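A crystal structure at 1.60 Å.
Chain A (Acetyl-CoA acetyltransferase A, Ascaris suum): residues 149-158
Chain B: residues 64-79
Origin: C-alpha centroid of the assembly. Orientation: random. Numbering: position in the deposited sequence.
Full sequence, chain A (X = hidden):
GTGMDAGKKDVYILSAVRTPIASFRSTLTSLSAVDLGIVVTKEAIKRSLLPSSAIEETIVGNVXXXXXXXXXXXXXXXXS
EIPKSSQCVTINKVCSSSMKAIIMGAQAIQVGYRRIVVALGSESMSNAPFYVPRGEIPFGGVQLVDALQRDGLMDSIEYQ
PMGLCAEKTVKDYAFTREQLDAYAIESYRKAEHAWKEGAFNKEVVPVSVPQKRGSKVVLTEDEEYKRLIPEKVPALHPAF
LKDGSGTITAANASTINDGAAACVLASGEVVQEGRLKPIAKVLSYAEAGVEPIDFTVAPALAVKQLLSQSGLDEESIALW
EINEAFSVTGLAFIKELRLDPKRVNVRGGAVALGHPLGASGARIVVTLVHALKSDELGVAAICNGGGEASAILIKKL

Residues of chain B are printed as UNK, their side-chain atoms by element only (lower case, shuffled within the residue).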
# COMPACT_ATOMS: atom_id res chain seq x y z
N GLN A 149 -10.36 0.35 12.69
CA GLN A 149 -11.73 0.58 12.32
C GLN A 149 -12.45 -0.72 11.99
O GLN A 149 -13.43 -1.10 12.61
CB GLN A 149 -11.75 1.50 11.12
CG GLN A 149 -13.01 2.27 10.88
CD GLN A 149 -12.75 3.43 9.94
OE1 GLN A 149 -12.31 3.23 8.80
NE2 GLN A 149 -12.98 4.65 10.42
N ARG A 150 -11.93 -1.42 10.99
CA ARG A 150 -12.62 -2.57 10.46
C ARG A 150 -12.73 -3.73 11.44
O ARG A 150 -13.78 -4.36 11.55
CB ARG A 150 -11.93 -3.02 9.18
CG ARG A 150 -12.44 -4.33 8.62
CD ARG A 150 -13.89 -4.27 8.22
NE ARG A 150 -14.26 -5.53 7.58
CZ ARG A 150 -15.48 -6.06 7.57
NH1 ARG A 150 -16.50 -5.46 8.18
NH2 ARG A 150 -15.68 -7.20 6.94
N ASP A 151 -11.64 -4.04 12.16
CA ASP A 151 -11.62 -5.21 13.03
C ASP A 151 -11.78 -4.86 14.52
O ASP A 151 -11.92 -5.76 15.35
CB ASP A 151 -10.32 -5.99 12.80
CG ASP A 151 -10.22 -6.61 11.40
OD1 ASP A 151 -11.26 -6.79 10.74
OD2 ASP A 151 -9.08 -6.95 10.98
N GLY A 152 -11.74 -3.57 14.86
CA GLY A 152 -11.79 -3.16 16.25
C GLY A 152 -13.01 -2.35 16.66
O GLY A 152 -13.74 -2.75 17.57
N LEU A 153 -13.24 -1.22 16.00
CA LEU A 153 -14.15 -0.19 16.53
C LEU A 153 -15.50 -0.09 15.83
O LEU A 153 -16.42 0.52 16.37
CB LEU A 153 -13.47 1.18 16.48
CG LEU A 153 -12.13 1.24 17.22
CD1 LEU A 153 -11.48 2.60 17.08
CD2 LEU A 153 -12.33 0.92 18.67
N MET A 154 -15.61 -0.67 14.65
CA MET A 154 -16.86 -0.70 13.88
C MET A 154 -17.66 -1.95 14.21
O MET A 154 -17.14 -3.06 14.18
CB MET A 154 -16.57 -0.67 12.38
CG MET A 154 -15.98 0.61 11.87
SD MET A 154 -17.26 1.89 11.70
CE MET A 154 -18.31 1.23 10.43
N ASP A 155 -18.95 -1.79 14.48
CA ASP A 155 -19.78 -2.96 14.59
C ASP A 155 -19.98 -3.53 13.20
O ASP A 155 -20.32 -2.80 12.28
CB ASP A 155 -21.14 -2.64 15.21
CG ASP A 155 -21.99 -3.88 15.35
OD1 ASP A 155 -22.62 -4.27 14.35
OD2 ASP A 155 -21.98 -4.49 16.43
N SER A 156 -19.78 -4.84 13.06
CA SER A 156 -19.77 -5.46 11.74
C SER A 156 -21.12 -5.93 11.29
O SER A 156 -21.24 -6.45 10.18
CB SER A 156 -18.82 -6.65 11.75
OG SER A 156 -17.54 -6.20 12.08
N ILE A 157 -22.11 -5.82 12.15
CA ILE A 157 -23.46 -6.24 11.80
C ILE A 157 -24.27 -5.01 11.41
O ILE A 157 -25.00 -5.04 10.41
CB ILE A 157 -24.13 -7.02 12.96
CG1 ILE A 157 -23.50 -8.42 13.04
CG2 ILE A 157 -25.63 -7.17 12.75
CD1 ILE A 157 -22.76 -8.69 14.27
N GLU A 158 -24.12 -3.93 12.18
CA GLU A 158 -24.76 -2.65 11.90
C GLU A 158 -23.95 -1.78 10.93
O GLU A 158 -24.44 -0.80 10.39
CB GLU A 158 -24.98 -1.87 13.21
CG GLU A 158 -25.99 -2.52 14.15
CD GLU A 158 -27.43 -2.26 13.74
OE1 GLU A 158 -27.67 -1.47 12.79
OE2 GLU A 158 -28.34 -2.85 14.36
N UNK B 64 -6.71 -16.46 9.81
CA UNK B 64 -6.40 -15.22 9.12
C UNK B 64 -7.61 -14.30 9.23
O UNK B 64 -8.41 -14.16 8.29
c UNK B 64 -4.80 -16.46 7.58
c UNK B 64 -6.00 -15.50 7.68
c UNK B 64 -3.52 -15.76 8.02
c UNK B 64 -4.67 -17.03 6.20
N UNK B 65 -7.70 -13.67 10.39
CA UNK B 65 -8.89 -12.90 10.72
C UNK B 65 -8.83 -11.46 10.21
O UNK B 65 -9.79 -10.71 10.38
c UNK B 65 -9.08 -12.90 12.23
o UNK B 65 -8.00 -12.23 12.86
N UNK B 66 -7.71 -11.06 9.60
CA UNK B 66 -7.56 -9.66 9.19
C UNK B 66 -8.58 -9.23 8.12
O UNK B 66 -8.70 -9.86 7.05
c UNK B 66 -6.16 -9.39 8.68
N UNK B 67 -9.26 -8.13 8.41
CA UNK B 67 -10.17 -7.51 7.47
C UNK B 67 -11.57 -8.06 7.52
O UNK B 67 -12.43 -7.61 6.77
N UNK B 68 -11.81 -9.04 8.38
CA UNK B 68 -13.09 -9.73 8.38
C UNK B 68 -14.13 -9.11 9.31
O UNK B 68 -15.29 -9.52 9.30
c UNK B 68 -11.87 -13.37 8.27
c UNK B 68 -11.98 -11.62 6.47
c UNK B 68 -12.91 -11.18 8.77
c UNK B 68 -11.82 -11.89 7.97
N UNK B 69 -13.71 -8.15 10.12
CA UNK B 69 -14.63 -7.48 11.01
C UNK B 69 -14.51 -7.96 12.44
O UNK B 69 -13.62 -8.74 12.77
N UNK B 70 -15.35 -7.42 13.33
CA UNK B 70 -15.39 -7.90 14.70
C UNK B 70 -15.83 -9.35 14.79
O UNK B 70 -16.82 -9.72 14.18
n UNK B 70 -16.33 -3.82 17.31
o UNK B 70 -18.02 -5.22 16.86
c UNK B 70 -16.36 -7.05 15.53
c UNK B 70 -15.89 -5.65 15.81
c UNK B 70 -16.84 -4.87 16.71
N UNK B 71 -15.10 -10.13 15.59
CA UNK B 71 -15.51 -11.47 16.05
C UNK B 71 -16.40 -12.23 15.08
O UNK B 71 -17.62 -12.23 15.22
o UNK B 71 -16.20 -13.72 17.64
c UNK B 71 -16.21 -11.31 17.41
c UNK B 71 -16.61 -12.63 18.06
n UNK B 71 -17.41 -12.53 19.11
N UNK B 72 -15.79 -12.87 14.09
CA UNK B 72 -16.61 -13.44 13.01
C UNK B 72 -17.60 -14.47 13.53
O UNK B 72 -18.65 -14.65 12.92
c UNK B 72 -14.31 -16.00 11.26
c UNK B 72 -15.76 -14.07 11.88
c UNK B 72 -14.91 -15.23 12.38
c UNK B 72 -14.94 -13.01 11.18
N UNK B 73 -17.31 -15.12 14.66
CA UNK B 73 -18.27 -16.06 15.26
C UNK B 73 -19.62 -15.39 15.50
O UNK B 73 -20.65 -16.00 15.26
c UNK B 73 -17.74 -16.64 16.54
N UNK B 74 -19.61 -14.13 15.95
CA UNK B 74 -20.87 -13.42 16.20
C UNK B 74 -21.59 -13.07 14.88
O UNK B 74 -22.82 -13.15 14.79
c UNK B 74 -21.85 -11.40 17.41
n UNK B 74 -25.53 -10.79 20.33
c UNK B 74 -24.66 -11.67 19.84
n UNK B 74 -23.70 -11.26 19.02
n UNK B 74 -24.76 -12.95 20.19
c UNK B 74 -22.69 -12.15 18.40
c UNK B 74 -20.60 -12.18 17.02
N UNK B 75 -20.84 -12.66 13.87
CA UNK B 75 -21.41 -12.39 12.57
C UNK B 75 -22.08 -13.63 12.02
O UNK B 75 -23.20 -13.58 11.51
n UNK B 75 -17.47 -9.92 11.31
o UNK B 75 -19.06 -10.03 9.73
c UNK B 75 -19.68 -10.58 11.97
c UNK B 75 -18.71 -10.14 10.91
c UNK B 75 -20.34 -11.89 11.60
N UNK B 76 -21.39 -14.76 12.11
CA UNK B 76 -21.90 -16.02 11.60
C UNK B 76 -23.16 -16.44 12.36
O UNK B 76 -24.19 -16.82 11.77
c UNK B 76 -20.81 -17.11 11.70
c UNK B 76 -19.70 -16.84 10.69
c UNK B 76 -18.41 -17.60 10.99
c UNK B 76 -21.39 -18.52 11.47
N UNK B 77 -23.10 -16.33 13.68
CA UNK B 77 -24.19 -16.75 14.53
C UNK B 77 -25.46 -15.95 14.23
O UNK B 77 -26.54 -16.52 14.00
o UNK B 77 -24.71 -17.08 16.91
c UNK B 77 -23.78 -16.57 15.98
N UNK B 78 -25.32 -14.64 14.19
CA UNK B 78 -26.49 -13.78 13.94
C UNK B 78 -27.08 -14.05 12.56
O UNK B 78 -28.32 -14.18 12.40
c UNK B 78 -26.13 -12.29 14.10
c UNK B 78 -25.96 -11.98 15.58
c UNK B 78 -27.22 -11.39 13.48
c UNK B 78 -25.48 -10.58 15.88
N UNK B 79 -26.22 -14.18 11.54
CA UNK B 79 -26.69 -14.40 10.17
C UNK B 79 -27.27 -15.80 9.97
O UNK B 79 -28.02 -16.03 9.00
c UNK B 79 -25.57 -14.16 9.19
O HOH W 1 -12.04 -8.50 15.48
O HOH W 2 -19.93 -6.56 15.57
O HOH W 3 -18.43 -8.08 7.86
O HOH W 4 -21.76 -9.67 9.31

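Position 64 carries four carbons forked at the second, out of reach of chain A: Leu B64. Position 65 has one carbon then one oxygen and opens a type II turn that runs to position 68; it is Ser B65. A lone carbon pointing away from chain A makes position 66 Ala B66.

Position 67 has no side-chain atoms, and its backbone works at both ends. Its N donates to Asp A151 OD2 at 2.8 Å, almost straight, while its O accepts from Arg A150 NE at 2.9 Å and, weakly, from Arg A150 NH2 at 3.3 Å. With phi at 88°, a CB would jam against the preceding carbonyl, so this is Gly B67. Position 68 again shows four carbons forked at the second, directed away; Leu B68 offers chain A mainly its backbone, with its O over one face of the Arg A150 guanidinium.

Position 69 is also bare. Its N donates to Asp A151 OD1 at 2.9 Å, and its CA makes a CA-H...O contact with Arg A150 O at 3.3 Å. An ideal CB would clash with Ser A156 OG at 2.6 Å, and phi of 103° by itself calls for glycine: Gly B69.

Position 70 has three carbons, the third bearing one oxygen and one nitrogen, in an extended chain that reaches chain A. This is Gln B70, with the largest covered area in either stretch. Its NE2 donates to Gly A152 O at 2.8 Å, and its backbone N to Ser A156 OG at 2.8 Å.

At position 71, two carbons end in one oxygen and one nitrogen, leading away from chain A; Asn B71 sits at the N-cap position of the helix that follows. Position 72, four carbons forked at the first with one arm two carbons long, is Ile B72, and position 73, a single carbon, is Ala B73; neither touches chain A. Position 74 runs three carbons, a nitrogen, then a carbon carrying two nitrogens: Arg B74, whose CG lies 4.2 Å from Ile A157 CD1.

Position 75 repeats the pattern of three carbons with a terminal oxygen and nitrogen. Gln B75 braces its own loop, NE2 donating to Leu B68 O at 3.0 Å and to Gln B70 O at 2.9 Å. Its OE1 accepts from waters 3 and 4, and water 3 in turn accepts from Arg A150 NH2.

Position 76, four carbons forked at the first with one arm two carbons long, is Ile B76, and position 77, carbon then oxygen, is Ser B77; both lie beyond reach. Position 78 has four carbons forked at the first, one arm two carbons long, and its CA-to-CB bond points toward chain A; it is Ile B78, whose CD1 meets Ile A157 CD1 at 3.7 Å. Position 79, one exposed carbon, is Ala B79.

The rule here is side chain to backbone. Asp A151 grips two glycine amides, Arg A150 takes the carbonyl between them, and Gln B70 returns the favor at Gly A152. Water 1 joins Asp A151 O to Gly B69 O, and a small isoleucine pair closes the helical end.

Chain B (64-79) LSAGLGQNIARQISIA
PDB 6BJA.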